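Local coordinates for DUF4442 domain-containing protein (Pseudomonas aeruginosa, PDB 1SH8), which is a probable thioesterase of the PaaI-like hotdog family, likely hydrolysing a thioester such as an acyl-CoA, at the interface of chains A and B. Residues are numbered along the deposited sequence; one frame, centred on the assembly and turned at random. Chains: chain A/B, hypothetical protein PA5026.

Contact 1: the interface of chains A and B. Residues chain A 18, 20-21, 59, 62-63; chain B 46-48, 53.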
ATOM      1  N   ILE A  18     -13.831   5.146  -3.061  1.00 11.69           N
ATOM      2  CA  ILE A  18     -13.088   3.916  -3.341  1.00  9.75           C
ATOM      3  C   ILE A  18     -13.509   2.854  -2.326  1.00  9.72           C
ATOM      4  O   ILE A  18     -13.253   2.989  -1.125  1.00 10.00           O
ATOM      5  CB  ILE A  18     -11.560   4.172  -3.262  1.00  9.63           C
ATOM      6  CG1 ILE A  18     -11.163   5.218  -4.309  1.00  7.97           C
ATOM      7  CG2 ILE A  18     -10.787   2.869  -3.490  1.00  9.21           C
ATOM      8  CD1 ILE A  18      -9.694   5.580  -4.290  1.00 10.96           C
ATOM      9  N   PHE A  20     -12.412  -0.116  -1.601  1.00  8.58           N
ATOM     10  CA  PHE A  20     -11.306  -0.700  -0.848  1.00  7.81           C
ATOM     11  C   PHE A  20     -11.078   0.141   0.408  1.00  8.99           C
ATOM     12  O   PHE A  20     -10.860  -0.392   1.499  1.00  9.06           O
ATOM     13  CB  PHE A  20     -10.051  -0.697  -1.726  1.00  8.66           C
ATOM     14  CG  PHE A  20      -8.833  -1.312  -1.079  1.00  8.18           C
ATOM     15  CD1 PHE A  20      -8.489  -2.639  -1.332  1.00  9.05           C
ATOM     16  CD2 PHE A  20      -8.009  -0.551  -0.251  1.00  7.51           C
ATOM     17  CE1 PHE A  20      -7.333  -3.202  -0.772  1.00  8.50           C
ATOM     18  CE2 PHE A  20      -6.858  -1.101   0.312  1.00  8.03           C
ATOM     19  CZ  PHE A  20      -6.518  -2.428   0.050  1.00  7.89           C
ATOM     20  N   VAL A  21     -11.140   1.461   0.245  1.00  9.07           N
ATOM     21  CA  VAL A  21     -10.947   2.396   1.352  1.00  8.73           C
ATOM     22  C   VAL A  21     -12.148   2.368   2.291  1.00  9.45           C
ATOM     23  O   VAL A  21     -12.001   2.329   3.511  1.00  9.41           O
ATOM     24  CB  VAL A  21     -10.743   3.837   0.828  1.00  9.45           C
ATOM     25  CG1 VAL A  21     -10.728   4.831   1.995  1.00  9.67           C
ATOM     26  CG2 VAL A  21      -9.433   3.917   0.053  1.00  7.12           C
ATOM     27  N   THR A  59      -2.615   2.478   3.048  1.00  5.51           N
ATOM     28  CA  THR A  59      -3.816   3.175   2.620  1.00  6.55           C
ATOM     29  C   THR A  59      -3.956   4.513   3.344  1.00  6.38           C
ATOM     30  O   THR A  59      -4.269   5.533   2.726  1.00  7.33           O
ATOM     31  CB  THR A  59      -5.060   2.293   2.846  1.00  6.07           C
ATOM     32  OG1 THR A  59      -4.941   1.111   2.045  1.00  6.90           O
ATOM     33  CG2 THR A  59      -6.328   3.026   2.442  1.00  7.00           C
ATOM     34  N   GLU A  62      -1.265   6.890   1.966  1.00  6.64           N
ATOM     35  CA  GLU A  62      -1.448   7.214   0.553  1.00  7.63           C
ATOM     36  C   GLU A  62      -2.636   8.132   0.231  1.00  7.60           C
ATOM     37  O   GLU A  62      -2.538   9.015  -0.630  1.00  7.44           O
ATOM     38  CB  GLU A  62      -1.588   5.901  -0.239  1.00  7.36           C
ATOM     39  CG  GLU A  62      -1.543   6.008  -1.767  1.00  8.66           C
ATOM     40  CD  GLU A  62      -2.812   6.574  -2.404  1.00 11.47           C
ATOM     41  OE1 GLU A  62      -3.927   6.343  -1.883  1.00 10.25           O
ATOM     42  OE2 GLU A  62      -2.687   7.237  -3.459  1.00 12.78           O
ATOM     43  N   LEU A  63      -3.751   7.921   0.927  1.00  6.70           N
ATOM     44  CA  LEU A  63      -4.973   8.677   0.661  1.00  7.57           C
ATOM     45  C   LEU A  63      -4.893  10.203   0.758  1.00  6.94           C
ATOM     46  O   LEU A  63      -5.641  10.899   0.069  1.00  8.15           O
ATOM     47  CB  LEU A  63      -6.114   8.156   1.541  1.00  7.98           C
ATOM     48  CG  LEU A  63      -7.498   8.366   0.923  1.00 10.31           C
ATOM     49  CD1 LEU A  63      -7.618   7.525  -0.337  1.00 11.98           C
ATOM     50  CD2 LEU A  63      -8.575   7.973   1.920  1.00 12.17           C
TER
ATOM     51  N   GLU B  46     -11.260  -1.455  -7.455  1.00 10.28           N
ATOM     52  CA  GLU B  46     -11.087  -0.327  -8.355  1.00 12.03           C
ATOM     53  C   GLU B  46     -10.970   1.008  -7.616  1.00 10.70           C
ATOM     54  O   GLU B  46     -11.519   1.187  -6.530  1.00 10.05           O
ATOM     55  CB  GLU B  46     -12.266  -0.286  -9.335  1.00 14.99           C
ATOM     56  CG  GLU B  46     -12.221   0.855 -10.340  1.00 23.57           C
ATOM     57  CD  GLU B  46     -13.220   0.666 -11.477  1.00 28.17           C
ATOM     58  OE1 GLU B  46     -13.075  -0.322 -12.238  1.00 30.58           O
ATOM     59  OE2 GLU B  46     -14.147   1.498 -11.609  1.00 28.84           O
ATOM     60  N   ASN B  47     -10.245   1.945  -8.213  1.00  9.80           N
ATOM     61  CA  ASN B  47     -10.090   3.256  -7.611  1.00  9.68           C
ATOM     62  C   ASN B  47     -11.078   4.236  -8.238  1.00 11.31           C
ATOM     63  O   ASN B  47     -12.121   3.836  -8.754  1.00 10.85           O
ATOM     64  CB  ASN B  47      -8.655   3.773  -7.785  1.00 10.48           C
ATOM     65  CG  ASN B  47      -8.225   3.861  -9.245  1.00 10.63           C
ATOM     66  OD1 ASN B  47      -9.051   3.883 -10.159  1.00 10.67           O
ATOM     67  ND2 ASN B  47      -6.918   3.928  -9.465  1.00 10.38           N
ATOM     68  N   HIS B  48     -10.724   5.518  -8.196  1.00 10.66           N
ATOM     69  CA  HIS B  48     -11.541   6.607  -8.723  1.00 11.42           C
ATOM     70  C   HIS B  48     -11.473   6.780 -10.241  1.00 13.42           C
ATOM     71  O   HIS B  48     -12.257   7.548 -10.810  1.00 15.65           O
ATOM     72  CB  HIS B  48     -11.100   7.915  -8.065  1.00 10.08           C
ATOM     73  CG  HIS B  48      -9.649   8.225  -8.279  1.00 10.86           C
ATOM     74  ND1 HIS B  48      -8.641   7.346  -7.934  1.00 11.52           N
ATOM     75  CD2 HIS B  48      -9.035   9.302  -8.827  1.00 11.68           C
ATOM     76  CE1 HIS B  48      -7.472   7.867  -8.261  1.00 11.44           C
ATOM     77  NE2 HIS B  48      -7.681   9.053  -8.805  1.00 11.01           N
ATOM     78  N   TYR B  53      -6.886   0.197  -7.182  1.00  8.00           N
ATOM     79  CA  TYR B  53      -6.457   1.176  -6.194  1.00  8.13           C
ATOM     80  C   TYR B  53      -5.033   0.852  -5.728  1.00  7.99           C
ATOM     81  O   TYR B  53      -4.672  -0.314  -5.563  1.00  8.26           O
ATOM     82  CB  TYR B  53      -7.423   1.177  -4.997  1.00  6.75           C
ATOM     83  CG  TYR B  53      -6.957   2.058  -3.860  1.00  7.39           C
ATOM     84  CD1 TYR B  53      -6.642   3.403  -4.078  1.00  8.19           C
ATOM     85  CD2 TYR B  53      -6.760   1.533  -2.584  1.00  8.42           C
ATOM     86  CE1 TYR B  53      -6.128   4.198  -3.055  1.00  7.64           C
ATOM     87  CE2 TYR B  53      -6.251   2.320  -1.554  1.00  8.16           C
ATOM     88  CZ  TYR B  53      -5.928   3.651  -1.799  1.00  8.39           C
ATOM     89  OH  TYR B  53      -5.356   4.408  -0.803  1.00  9.07           O
TER
HETATM   90  O   HOH W   1     -12.109  -0.492  -4.320  1.00  8.77           O
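The ring of B:Tyr53 enters chain A with A:Ile18 over one face, A:Phe20 at its edge and its hydroxyl at A:Glu62. CG, anti to the backbone N (chi1 174°), sends the ring out toward chain A, and no other residue here has more surface hidden.

Apolar contacts line this face and edge. A:Phe20 crosses the ring at about a right angle, its CD2 3.4 Å from B:Tyr53 CD2, with CE2 in the tyrosine plane. A:Ile18 crosses it using both branches: CD1 comes 3.8 Å from B:Tyr53 CD1, while CG2 reaches toward CG. CG1 of the same isoleucine packs on the B:Asn47 and B:His48 backbone. On the isoleucine's face, nearer the hydroxyl end, A:Val21 CG2 lies 3.9 Å from B:Tyr53 CE2.

A hydrogen bond runs from B:Tyr53 OH to A:Glu62 OE1, 2.6 Å. The oxygen is met on its anti side, 26° out of the carboxylate plane, and carboxylate and ring planes stand 74° apart. Around the hydroxyl, A:Thr59 CG2 and A:Leu63 CD1 supply carbon.

Water 1 joins the backbones, 2.8 Å from both A:Phe20 N and B:Glu46 O.

The contact plugs one subunit's tyrosine into its neighbour and, in a family-type dimer, would couple the interface to a glutamate possibly near the active site.

Contact 2: the interface of chains A and B. Residues chain A 58, 62, 82, 84; chain B 53-54, 89.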
ATOM      1  N   PHE A  58      -0.473   1.621   4.677  1.00  5.30           N
ATOM      2  CA  PHE A  58      -0.226   2.191   3.353  1.00  5.92           C
ATOM      3  C   PHE A  58      -1.414   3.024   2.886  1.00  5.69           C
ATOM      4  O   PHE A  58      -1.252   4.132   2.378  1.00  6.53           O
ATOM      5  CB  PHE A  58       0.027   1.094   2.317  1.00  6.27           C
ATOM      6  CG  PHE A  58       0.251   1.628   0.926  1.00  6.96           C
ATOM      7  CD1 PHE A  58       1.533   1.956   0.483  1.00  7.84           C
ATOM      8  CD2 PHE A  58      -0.827   1.843   0.070  1.00  7.78           C
ATOM      9  CE1 PHE A  58       1.732   2.492  -0.802  1.00  8.71           C
ATOM     10  CE2 PHE A  58      -0.639   2.379  -1.209  1.00  8.72           C
ATOM     11  CZ  PHE A  58       0.641   2.703  -1.644  1.00  8.02           C
ATOM     12  N   GLU A  62      -1.265   6.890   1.966  1.00  6.64           N
ATOM     13  CA  GLU A  62      -1.448   7.214   0.553  1.00  7.63           C
ATOM     14  C   GLU A  62      -2.636   8.132   0.231  1.00  7.60           C
ATOM     15  O   GLU A  62      -2.538   9.015  -0.630  1.00  7.44           O
ATOM     16  CB  GLU A  62      -1.588   5.901  -0.239  1.00  7.36           C
ATOM     17  CG  GLU A  62      -1.543   6.008  -1.767  1.00  8.66           C
ATOM     18  CD  GLU A  62      -2.812   6.574  -2.404  1.00 11.47           C
ATOM     19  OE1 GLU A  62      -3.927   6.343  -1.883  1.00 10.25           O
ATOM     20  OE2 GLU A  62      -2.687   7.237  -3.459  1.00 12.78           O
ATOM     21  N   VAL A  82      -1.141   8.396  -8.096  1.00  8.03           N
ATOM     22  CA  VAL A  82       0.083   8.273  -7.328  1.00  8.39           C
ATOM     23  C   VAL A  82       1.096   7.610  -8.266  1.00  8.31           C
ATOM     24  O   VAL A  82       0.774   6.625  -8.933  1.00  9.28           O
ATOM     25  CB  VAL A  82      -0.142   7.445  -6.029  1.00  7.73           C
ATOM     26  CG1 VAL A  82      -0.726   6.078  -6.352  1.00  8.28           C
ATOM     27  CG2 VAL A  82       1.170   7.320  -5.266  1.00  8.23           C
ATOM     28  N   GLU A  84       4.725   7.034  -7.334  1.00  8.40           N
ATOM     29  CA  GLU A  84       5.584   6.164  -6.541  1.00  8.95           C
ATOM     30  C   GLU A  84       5.506   6.559  -5.087  1.00  7.97           C
ATOM     31  O   GLU A  84       5.176   7.699  -4.758  1.00  8.31           O
ATOM     32  CB  GLU A  84       7.032   6.171  -7.044  1.00 11.22           C
ATOM     33  CG  GLU A  84       7.556   7.479  -7.562  1.00 13.95           C
ATOM     34  CD  GLU A  84       8.897   7.312  -8.276  1.00 15.28           C
ATOM     35  OE1 GLU A  84       8.947   6.638  -9.333  1.00 17.46           O
ATOM     36  OE2 GLU A  84       9.904   7.849  -7.777  1.00 14.41           O
TER
ATOM     37  N   TYR B  53      -6.886   0.197  -7.182  1.00  8.00           N
ATOM     38  CA  TYR B  53      -6.457   1.176  -6.194  1.00  8.13           C
ATOM     39  C   TYR B  53      -5.033   0.852  -5.728  1.00  7.99           C
ATOM     40  O   TYR B  53      -4.672  -0.314  -5.563  1.00  8.26           O
ATOM     41  CB  TYR B  53      -7.423   1.177  -4.997  1.00  6.75           C
ATOM     42  CG  TYR B  53      -6.957   2.058  -3.860  1.00  7.39           C
ATOM     43  CD1 TYR B  53      -6.642   3.403  -4.078  1.00  8.19           C
ATOM     44  CD2 TYR B  53      -6.760   1.533  -2.584  1.00  8.42           C
ATOM     45  CE1 TYR B  53      -6.128   4.198  -3.055  1.00  7.64           C
ATOM     46  CE2 TYR B  53      -6.251   2.320  -1.554  1.00  8.16           C
ATOM     47  CZ  TYR B  53      -5.928   3.651  -1.799  1.00  8.39           C
ATOM     48  OH  TYR B  53      -5.356   4.408  -0.803  1.00  9.07           O
ATOM     49  N   ALA B  54      -4.228   1.890  -5.529  1.00  7.39           N
ATOM     50  CA  ALA B  54      -2.844   1.722  -5.095  1.00  7.30           C
ATOM     51  C   ALA B  54      -2.708   0.837  -3.853  1.00  7.63           C
ATOM     52  O   ALA B  54      -1.753   0.065  -3.740  1.00  7.86           O
ATOM     53  CB  ALA B  54      -2.212   3.095  -4.833  1.00  6.85           C
ATOM     54  N   PHE B  89       4.262   2.861  -9.514  1.00 10.44           N
ATOM     55  CA  PHE B  89       3.063   2.601 -10.302  1.00 11.08           C
ATOM     56  C   PHE B  89       3.342   3.039 -11.734  1.00 12.37           C
ATOM     57  O   PHE B  89       3.303   4.225 -12.060  1.00 12.20           O
ATOM     58  CB  PHE B  89       1.891   3.359  -9.674  1.00 10.17           C
ATOM     59  CG  PHE B  89       1.663   2.994  -8.232  1.00  9.21           C
ATOM     60  CD1 PHE B  89       1.040   1.795  -7.894  1.00  9.77           C
ATOM     61  CD2 PHE B  89       2.133   3.812  -7.209  1.00  8.81           C
ATOM     62  CE1 PHE B  89       0.892   1.415  -6.561  1.00  9.83           C
ATOM     63  CE2 PHE B  89       1.991   3.443  -5.872  1.00  9.63           C
ATOM     64  CZ  PHE B  89       1.369   2.242  -5.546  1.00  9.14           C
TER
HETATM   65  O   HOH W   2       0.770   5.938 -11.884  1.00 26.52           O
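A:Val82 holds CG1 between its backbone N and carbonyl carbon (chi1 56°), directing that methyl toward B:Ala54 and B:Phe89, while B:Phe89 turns CG anti to its carbonyl carbon (chi1 -57°), which brings the CD2-CE2 rim of one ring face under the CG1 methyl of A:Val82. In this hotdog-family protein the patch brings strand 78-89 of each subunit together with the helices that begin at residue 54.

A:Val82 CG1 sits 3.7 Å from B:Ala54 CB and also packs against CD2 of the B:Phe89 ring; its other methyl, CG2, is 4.0 Å from B:Phe89 CE2. A:Val82 and B:Phe89 cross obliquely, and the valine carbonyl joins the contact, A:Val82 O being 3.5 Å from B:Phe89 CB. Water 2 links the same backbones, 3.0 Å from A:Val82 O and 3.1 Å from B:Phe89 O.

From helix 54-62, A:Phe58 reaches toward B:Phe89 tip to tip, the two CZ atoms 4.0 Å apart. The CE2 corner of A:Phe58 rests against the first turn of helix 54-72, 3.6 Å from B:Ala54 O, and also approaches the alanine methyl. B:Ala54 CB thus packs against both A:Val82 and A:Phe58. Directly before this alanine, B:Tyr53 heads away to A:Glu62.

Contact 3: the interface of chains A and B. Residues chain A 85-88; chain B 84-87.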
ATOM      1  N   MET A  85       5.787   5.605  -4.212  1.00  6.74           N
ATOM      2  CA  MET A  85       5.686   5.862  -2.789  1.00  7.07           C
ATOM      3  C   MET A  85       6.531   4.892  -1.987  1.00  7.83           C
ATOM      4  O   MET A  85       6.612   3.704  -2.306  1.00  7.74           O
ATOM      5  CB  MET A  85       4.217   5.751  -2.362  1.00  7.08           C
ATOM      6  CG  MET A  85       3.934   6.025  -0.889  1.00  9.54           C
ATOM      7  SD  MET A  85       2.140   6.101  -0.524  1.00  6.22           S
ATOM      8  CE  MET A  85       1.581   7.125  -1.723  1.00 17.43           C
ATOM      9  N   THR A  86       7.170   5.429  -0.954  1.00  7.39           N
ATOM     10  CA  THR A  86       7.992   4.653  -0.046  1.00  6.90           C
ATOM     11  C   THR A  86       7.326   4.754   1.318  1.00  7.64           C
ATOM     12  O   THR A  86       6.936   5.847   1.735  1.00  7.62           O
ATOM     13  CB  THR A  86       9.418   5.230   0.048  1.00  8.71           C
ATOM     14  OG1 THR A  86      10.076   5.071  -1.214  1.00  8.60           O
ATOM     15  CG2 THR A  86      10.219   4.516   1.140  1.00  8.50           C
ATOM     16  N   LEU A  87       7.177   3.616   1.992  1.00  7.04           N
ATOM     17  CA  LEU A  87       6.570   3.573   3.325  1.00  6.75           C
ATOM     18  C   LEU A  87       7.566   2.897   4.262  1.00  6.48           C
ATOM     19  O   LEU A  87       7.941   1.749   4.041  1.00  7.11           O
ATOM     20  CB  LEU A  87       5.260   2.775   3.297  1.00  6.96           C
ATOM     21  CG  LEU A  87       4.501   2.651   4.627  1.00  6.95           C
ATOM     22  CD1 LEU A  87       4.124   4.037   5.154  1.00  6.84           C
ATOM     23  CD2 LEU A  87       3.251   1.801   4.429  1.00  7.56           C
ATOM     24  N   ARG A  88       8.006   3.615   5.291  1.00  6.73           N
ATOM     25  CA  ARG A  88       8.976   3.079   6.242  1.00  6.55           C
ATOM     26  C   ARG A  88       8.281   2.757   7.561  1.00  6.92           C
ATOM     27  O   ARG A  88       7.622   3.610   8.152  1.00  8.39           O
ATOM     28  CB  ARG A  88      10.101   4.098   6.472  1.00  7.26           C
ATOM     29  CG  ARG A  88      10.742   4.628   5.187  1.00  9.28           C
ATOM     30  CD  ARG A  88      11.823   5.666   5.485  1.00 11.81           C
ATOM     31  NE  ARG A  88      12.069   6.553   4.345  1.00 14.39           N
ATOM     32  CZ  ARG A  88      12.808   6.246   3.282  1.00 15.54           C
ATOM     33  NH1 ARG A  88      13.402   5.064   3.188  1.00 14.94           N
ATOM     34  NH2 ARG A  88      12.942   7.126   2.297  1.00 17.25           N
TER
ATOM     35  N   GLU B  84      10.932  -1.387   5.211  1.00  9.69           N
ATOM     36  CA  GLU B  84      10.249  -0.449   4.339  1.00  9.42           C
ATOM     37  C   GLU B  84       9.922  -1.087   3.011  1.00  9.77           C
ATOM     38  O   GLU B  84      10.481  -2.126   2.650  1.00  8.79           O
ATOM     39  CB  GLU B  84      11.111   0.796   4.106  1.00 10.99           C
ATOM     40  CG  GLU B  84      12.494   0.509   3.538  1.00 12.73           C
ATOM     41  CD  GLU B  84      13.287   1.781   3.261  1.00 14.87           C
ATOM     42  OE1 GLU B  84      13.461   2.589   4.199  1.00 14.55           O
ATOM     43  OE2 GLU B  84      13.734   1.970   2.109  1.00 14.80           O
ATOM     44  N   MET B  85       9.007  -0.452   2.289  1.00  9.43           N
ATOM     45  CA  MET B  85       8.591  -0.918   0.979  1.00  8.58           C
ATOM     46  C   MET B  85       8.390   0.271   0.058  1.00  9.26           C
ATOM     47  O   MET B  85       7.879   1.310   0.475  1.00  9.31           O
ATOM     48  CB  MET B  85       7.286  -1.704   1.077  1.00  9.98           C
ATOM     49  CG  MET B  85       7.444  -3.092   1.682  1.00 13.49           C
ATOM     50  SD  MET B  85       5.906  -4.056   1.645  1.00 10.73           S
ATOM     51  CE  MET B  85       5.607  -4.153  -0.161  1.00 11.54           C
ATOM     52  N   THR B  86       8.813   0.117  -1.189  1.00  7.94           N
ATOM     53  CA  THR B  86       8.659   1.162  -2.185  1.00  8.48           C
ATOM     54  C   THR B  86       7.878   0.590  -3.347  1.00  9.42           C
ATOM     55  O   THR B  86       8.166  -0.510  -3.817  1.00  9.37           O
ATOM     56  CB  THR B  86      10.013   1.662  -2.720  1.00  8.94           C
ATOM     57  OG1 THR B  86      10.732   2.321  -1.670  1.00 11.31           O
ATOM     58  CG2 THR B  86       9.799   2.640  -3.867  1.00  9.30           C
ATOM     59  N   LEU B  87       6.878   1.340  -3.799  1.00  9.51           N
ATOM     60  CA  LEU B  87       6.052   0.932  -4.924  1.00 10.18           C
ATOM     61  C   LEU B  87       6.185   1.955  -6.036  1.00 10.44           C
ATOM     62  O   LEU B  87       6.219   3.160  -5.786  1.00  9.86           O
ATOM     63  CB  LEU B  87       4.577   0.845  -4.517  1.00 12.33           C
ATOM     64  CG  LEU B  87       3.988  -0.499  -4.080  1.00 16.07           C
ATOM     65  CD1 LEU B  87       3.896  -1.423  -5.287  1.00 16.97           C
ATOM     66  CD2 LEU B  87       4.840  -1.110  -2.977  1.00 16.44           C
TER
HETATM   67  O   HOH W   3       4.957   2.014  -0.367  1.00 22.77           O
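A:Met85 and B:Leu87 exchange backbone hydrogen bonds in both directions, as do A:Leu87 and B:Met85, in an antiparallel ladder centred on the two Thr86 residues. This pairing of strands 78-89 continues the sheet from one subunit into the next, as in many hotdog-fold dimers. A:Leu87 N to B:Met85 O and B:Leu87 N to A:Met85 O both measure 2.8 Å. Water 3 touches both methionine carbonyls, 3.1 Å from A:Met85 O and from B:Met85 O.

At the centre the threonines meet hydroxyl to hydroxyl, A:Thr86 OG1 lying 2.9 Å from B:Thr86 OG1; which one donates is not decided. Both turn OG1 anti to their carbonyl carbon (chi1 -66°), and each CG2 approaches the opposite hydroxyl.

Toward one end of the ladder, A:Arg88 and B:Glu84 lie side by side, pointing the same way. A:Arg88 NH1 donates to B:Glu84 OE1 at 2.7 Å in a salt bridge. OE1 lies at the guanidinium edge, in plane, but is met on its syn side 33° out of the carboxylate plane, the two groups being turned 52° apart. A:Thr86 CG2 sits over the centre of one guanidinium face, 3.7 Å above the plane of A:Arg88. Closer to the backbone, B:Glu84 CB packs 3.8 Å from A:Arg88 CA.

Contact 1 and contact 2 lie about 8 Å apart, measured between the centres of their C-alpha atoms, and share A:Glu62 and B:Tyr53; contact 3 is about 10 Å from contact 2 and 17 Å from contact 1. Strand 78-89 links contacts 2 and 3, whereas the helix beginning at residue 54 in chain A contributes to contacts 1 and 2. Contact 2 therefore bridges the paired strands and the tyrosine site. Two-fold symmetry repeats each set with the chains exchanged, consistent with the hotdog dimer typical of the family, in which active sites commonly form near the subunit boundary.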